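Local structure of fimbrin (Schizosaccharomyces pombe, 1RT8) at residues A[99-103]-A[126-130]; A[89-93]-A[107-113]. The protein binds actin filaments and cross-links them through two tandem actin-binding regions, serving cell polarity, cytokinesis, mating and spore formation. All blocks are in the same frame, centred on the assembly; numbering follows the deposited sequence.

Both contacts lie within the first calponin-homology domain, part of the first actin-binding region, and their segments alternate along the chain: 89-93, 99-103, 107-113, 126-130. Their centres are about 15 Å apart. Interaction 2 joins the middle of helix 82-99 to the short helix 109-113 and is the more buried of the two and mainly aliphatic, with an asparagine beside the isoleucines and one weak side-chain hydrogen bond. Interaction 1 takes up the chain where helix 82-99 ends and sets the following turn against the last turns of helix 117-131; it is more open and more polar, with arginines, backbone carbonyls, a water and a sulfate around a small apolar patch. Helix 82-99 and the chain following it thus meet two consecutive helices.

Interaction 1 of 2, residues A[99-103]-A[126-130]. With SO4 (sulfate ion), chain C.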
# COMPACT_ATOMS: atom_id res chain seq x y z
N MET A 99 -0.40 2.94 1.18
CA MET A 99 0.84 2.19 1.02
C MET A 99 0.80 1.22 -0.15
O MET A 99 1.84 0.90 -0.73
CB MET A 99 1.14 1.44 2.32
CG MET A 99 1.46 2.37 3.46
SD MET A 99 1.37 1.56 5.04
CE MET A 99 2.84 0.53 4.97
N GLY A 100 -0.40 0.76 -0.48
CA GLY A 100 -0.54 -0.19 -1.57
C GLY A 100 -0.45 -1.59 -1.02
O GLY A 100 0.27 -1.84 -0.05
N GLY A 101 -1.19 -2.52 -1.63
CA GLY A 101 -1.16 -3.89 -1.17
C GLY A 101 -1.87 -4.13 0.15
O GLY A 101 -1.93 -5.26 0.63
N ILE A 102 -2.40 -3.07 0.75
CA ILE A 102 -3.11 -3.20 2.02
C ILE A 102 -4.58 -2.87 1.84
O ILE A 102 -4.93 -1.97 1.07
CB ILE A 102 -2.53 -2.24 3.09
CG1 ILE A 102 -1.09 -2.63 3.43
CG2 ILE A 102 -3.40 -2.26 4.34
CD1 ILE A 102 -0.44 -1.73 4.46
N SER A 103 -5.45 -3.59 2.54
CA SER A 103 -6.88 -3.34 2.45
C SER A 103 -7.42 -3.05 3.85
O SER A 103 -7.45 -3.94 4.71
CB SER A 103 -7.60 -4.54 1.84
OG SER A 103 -8.95 -4.21 1.53
N GLN A 126 -1.32 -6.97 7.40
CA GLN A 126 -1.23 -6.26 6.13
C GLN A 126 0.02 -5.38 6.10
O GLN A 126 0.72 -5.32 5.08
CB GLN A 126 -2.47 -5.39 5.88
CG GLN A 126 -3.76 -6.18 5.61
CD GLN A 126 -3.66 -7.09 4.38
OE1 GLN A 126 -3.20 -6.67 3.32
NE2 GLN A 126 -4.11 -8.33 4.53
N ILE A 127 0.30 -4.71 7.22
CA ILE A 127 1.49 -3.86 7.30
C ILE A 127 2.78 -4.69 7.18
O ILE A 127 3.68 -4.34 6.41
CB ILE A 127 1.52 -3.03 8.61
CG1 ILE A 127 0.31 -2.08 8.64
CG2 ILE A 127 2.79 -2.19 8.70
CD1 ILE A 127 0.21 -1.23 9.90
N ILE A 128 2.84 -5.80 7.91
CA ILE A 128 4.01 -6.69 7.88
C ILE A 128 4.22 -7.27 6.49
O ILE A 128 5.35 -7.34 6.00
CB ILE A 128 3.87 -7.87 8.87
CG1 ILE A 128 3.99 -7.38 10.31
CG2 ILE A 128 4.95 -8.92 8.59
CD1 ILE A 128 3.82 -8.47 11.34
N ARG A 129 3.12 -7.70 5.87
CA ARG A 129 3.16 -8.27 4.53
C ARG A 129 3.67 -7.26 3.51
O ARG A 129 4.47 -7.60 2.65
CB ARG A 129 1.77 -8.77 4.13
CG ARG A 129 1.62 -9.17 2.66
CD ARG A 129 0.27 -9.84 2.42
NE ARG A 129 0.05 -10.18 1.02
CZ ARG A 129 -0.17 -9.29 0.06
NH1 ARG A 129 -0.20 -7.99 0.35
NH2 ARG A 129 -0.38 -9.70 -1.18
N ARG A 130 3.20 -6.02 3.61
CA ARG A 130 3.63 -4.98 2.69
C ARG A 130 5.13 -4.71 2.77
O ARG A 130 5.75 -4.33 1.78
CB ARG A 130 2.86 -3.68 2.97
CG ARG A 130 3.35 -2.45 2.19
CD ARG A 130 3.25 -2.65 0.68
NE ARG A 130 3.80 -1.52 -0.07
CZ ARG A 130 5.09 -1.21 -0.14
NH1 ARG A 130 6.00 -1.94 0.50
NH2 ARG A 130 5.48 -0.15 -0.84
S SO4 C . -2.15 -7.06 -3.46
O1 SO4 C . -2.16 -7.38 -1.87
O2 SO4 C . -0.76 -6.78 -3.76
O3 SO4 C . -2.63 -8.07 -4.12
O4 SO4 C . -2.91 -5.84 -3.54
O HOH W 1 -0.41 -6.29 2.55
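In this calponin-homology domain, the chain leaving helix 82-99 turns across the C-terminal part of helix 117-131. Met-99, just before the chain leaves helical geometry, points its CA-CB bond toward the second helix; its CE lies 4.1 Å from CG of Arg-130, and the side chain also touches Ile-58 and Val-62. Its carbonyl accepts a hydrogen bond from Arg-130, NE to Met-99 O at 3.2 Å, so an arginine takes up a carbonyl where the helix gives way to the turn. Gly-100 then breaks the helix with phi 91° and psi 147°; a CB here would jam against the preceding carbonyl oxygen, which calls for glycine. Gly-101 also has positive phi, and its carbonyl faces the helix. Water 1 donates to Gly-101 O (2.7 Å) and accepts from Arg-129 NH1 (2.8 Å), bridging turn and helix. The Arg-129 guanidinium has a stronger partner in Glu-163, which forms a salt bridge with it and ties the helix to the following calponin-homology domain. Ile-102 supplies the apolar centre: its CG2 lies 3.6 Å from CB of Gln-126, and its m,t side chain reaches over the helix so that CD1 is 4.0 Å from CA of Ile-127 and 4.1 Å from CB of Arg-130. Beyond it, the extended Ser-103 only skirts the helix. At the exposed margin a sulfate, probably from the crystallisation liquor, receives weak hydrogen bonds from both NH1 and NH2 of Arg-129 to its O1, each 3.0 Å long.

Interaction 2 of 2, residues A[89-93]-A[107-113]; sequences NNVVI and IGAGDIL
Segment 89-93 is regular helix within helix 82-99; segment 107-113 enters extended at Ile-107 (phi -124°, psi 132°), passes Gly-108 at the N-cap and becomes helix from Ala-109. This is a helix-helix packing inside the all-helical calponin-homology fold. The two short axes approach to 9.3 Å, with 116° between their N-to-C directions, and the closest CA pair is Asn-89 and Ala-109, 4.9 Å apart. The helix start is fastened by Gly-108 N donating to Asp-111 OD2 (2.6 Å) and by Asp-111 N to Gly-108 O (2.8 Å). Asn-89, Val-92 and Ile-93 direct their CA-CB bonds toward the short helix. Ile-93, in the m,m rotamer, brings CD1 to 3.8 Å from both Ile-107 CG2 and Ile-112 CD1; its CG1 is 3.9 Å from Ala-109 N. Ile-112 (m,t) also points inward, its CD1 3.9 Å from Val-92 CG1, and Leu-54 of helix 52-61 covers both residues. Asn-90, whose CA-CB bond points away, still brings OD1 to 3.5 Å from Ala-109 CB, and Asn-90 ND2 bonds Lys-483 O of the fourth calponin-homology domain. Asn-89 (chi1 m) has CB 3.7 Å from Ala-109 CB; its ND2 bonds Lys-49 O and donates weakly to Ala-109 O at 3.3 Å.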
# COMPACT_ATOMS: atom_id res chain seq x y z
N ASN A 89 -4.47 7.80 15.38
CA ASN A 89 -5.06 6.71 14.62
C ASN A 89 -5.49 7.12 13.22
O ASN A 89 -5.51 6.30 12.31
CB ASN A 89 -6.20 6.07 15.40
CG ASN A 89 -5.69 5.27 16.60
OD1 ASN A 89 -4.54 4.83 16.61
ND2 ASN A 89 -6.54 5.08 17.60
N ASN A 90 -5.81 8.40 13.04
CA ASN A 90 -6.17 8.89 11.72
C ASN A 90 -4.93 8.78 10.82
O ASN A 90 -5.03 8.41 9.65
CB ASN A 90 -6.61 10.36 11.78
CG ASN A 90 -8.03 10.52 12.28
OD1 ASN A 90 -8.78 9.55 12.35
ND2 ASN A 90 -8.40 11.75 12.61
N VAL A 91 -3.77 9.12 11.39
CA VAL A 91 -2.50 9.05 10.66
C VAL A 91 -2.20 7.60 10.27
O VAL A 91 -1.77 7.33 9.15
CB VAL A 91 -1.34 9.58 11.52
CG1 VAL A 91 -0.02 9.34 10.80
CG2 VAL A 91 -1.52 11.07 11.78
N VAL A 92 -2.42 6.68 11.20
CA VAL A 92 -2.20 5.25 10.96
C VAL A 92 -3.11 4.76 9.83
O VAL A 92 -2.64 4.24 8.82
CB VAL A 92 -2.50 4.42 12.24
CG1 VAL A 92 -2.66 2.95 11.89
CG2 VAL A 92 -1.37 4.60 13.25
N ILE A 93 -4.42 4.94 10.02
CA ILE A 93 -5.42 4.48 9.06
C ILE A 93 -5.22 5.03 7.65
O ILE A 93 -5.21 4.27 6.68
CB ILE A 93 -6.85 4.86 9.52
CG1 ILE A 93 -7.24 4.04 10.76
CG2 ILE A 93 -7.84 4.65 8.37
CD1 ILE A 93 -7.30 2.56 10.53
N ILE A 107 -11.71 -1.32 9.20
CA ILE A 107 -11.09 -0.74 10.38
C ILE A 107 -11.02 0.79 10.37
O ILE A 107 -10.62 1.40 9.39
CB ILE A 107 -9.66 -1.32 10.61
CG1 ILE A 107 -9.16 -0.93 12.00
CG2 ILE A 107 -8.72 -0.82 9.52
CD1 ILE A 107 -7.86 -1.59 12.41
N GLY A 108 -11.44 1.40 11.48
CA GLY A 108 -11.43 2.85 11.61
C GLY A 108 -10.67 3.28 12.85
O GLY A 108 -10.35 2.45 13.70
N ALA A 109 -10.37 4.57 12.96
CA ALA A 109 -9.61 5.08 14.09
C ALA A 109 -10.19 4.61 15.42
O ALA A 109 -9.44 4.27 16.34
CB ALA A 109 -9.55 6.61 14.05
N GLY A 110 -11.52 4.58 15.51
CA GLY A 110 -12.18 4.15 16.73
C GLY A 110 -12.00 2.68 17.04
O GLY A 110 -12.03 2.27 18.20
N ASP A 111 -11.83 1.86 16.00
CA ASP A 111 -11.64 0.43 16.19
C ASP A 111 -10.28 0.19 16.86
O ASP A 111 -10.15 -0.70 17.70
CB ASP A 111 -11.69 -0.31 14.85
CG ASP A 111 -13.05 -0.21 14.17
OD1 ASP A 111 -14.08 -0.34 14.87
OD2 ASP A 111 -13.09 -0.03 12.94
N ILE A 112 -9.28 0.97 16.46
CA ILE A 112 -7.95 0.85 17.05
C ILE A 112 -8.03 1.32 18.50
O ILE A 112 -7.51 0.67 19.40
CB ILE A 112 -6.90 1.70 16.30
CG1 ILE A 112 -6.75 1.19 14.86
CG2 ILE A 112 -5.56 1.63 17.02
CD1 ILE A 112 -5.78 2.00 14.01
N LEU A 113 -8.70 2.45 18.71
CA LEU A 113 -8.85 3.00 20.06
C LEU A 113 -9.50 1.99 21.01
O LEU A 113 -9.16 1.94 22.19
CB LEU A 113 -9.69 4.29 20.02
CG LEU A 113 -10.10 4.91 21.37
CD1 LEU A 113 -8.87 5.32 22.15
CD2 LEU A 113 -11.00 6.11 21.13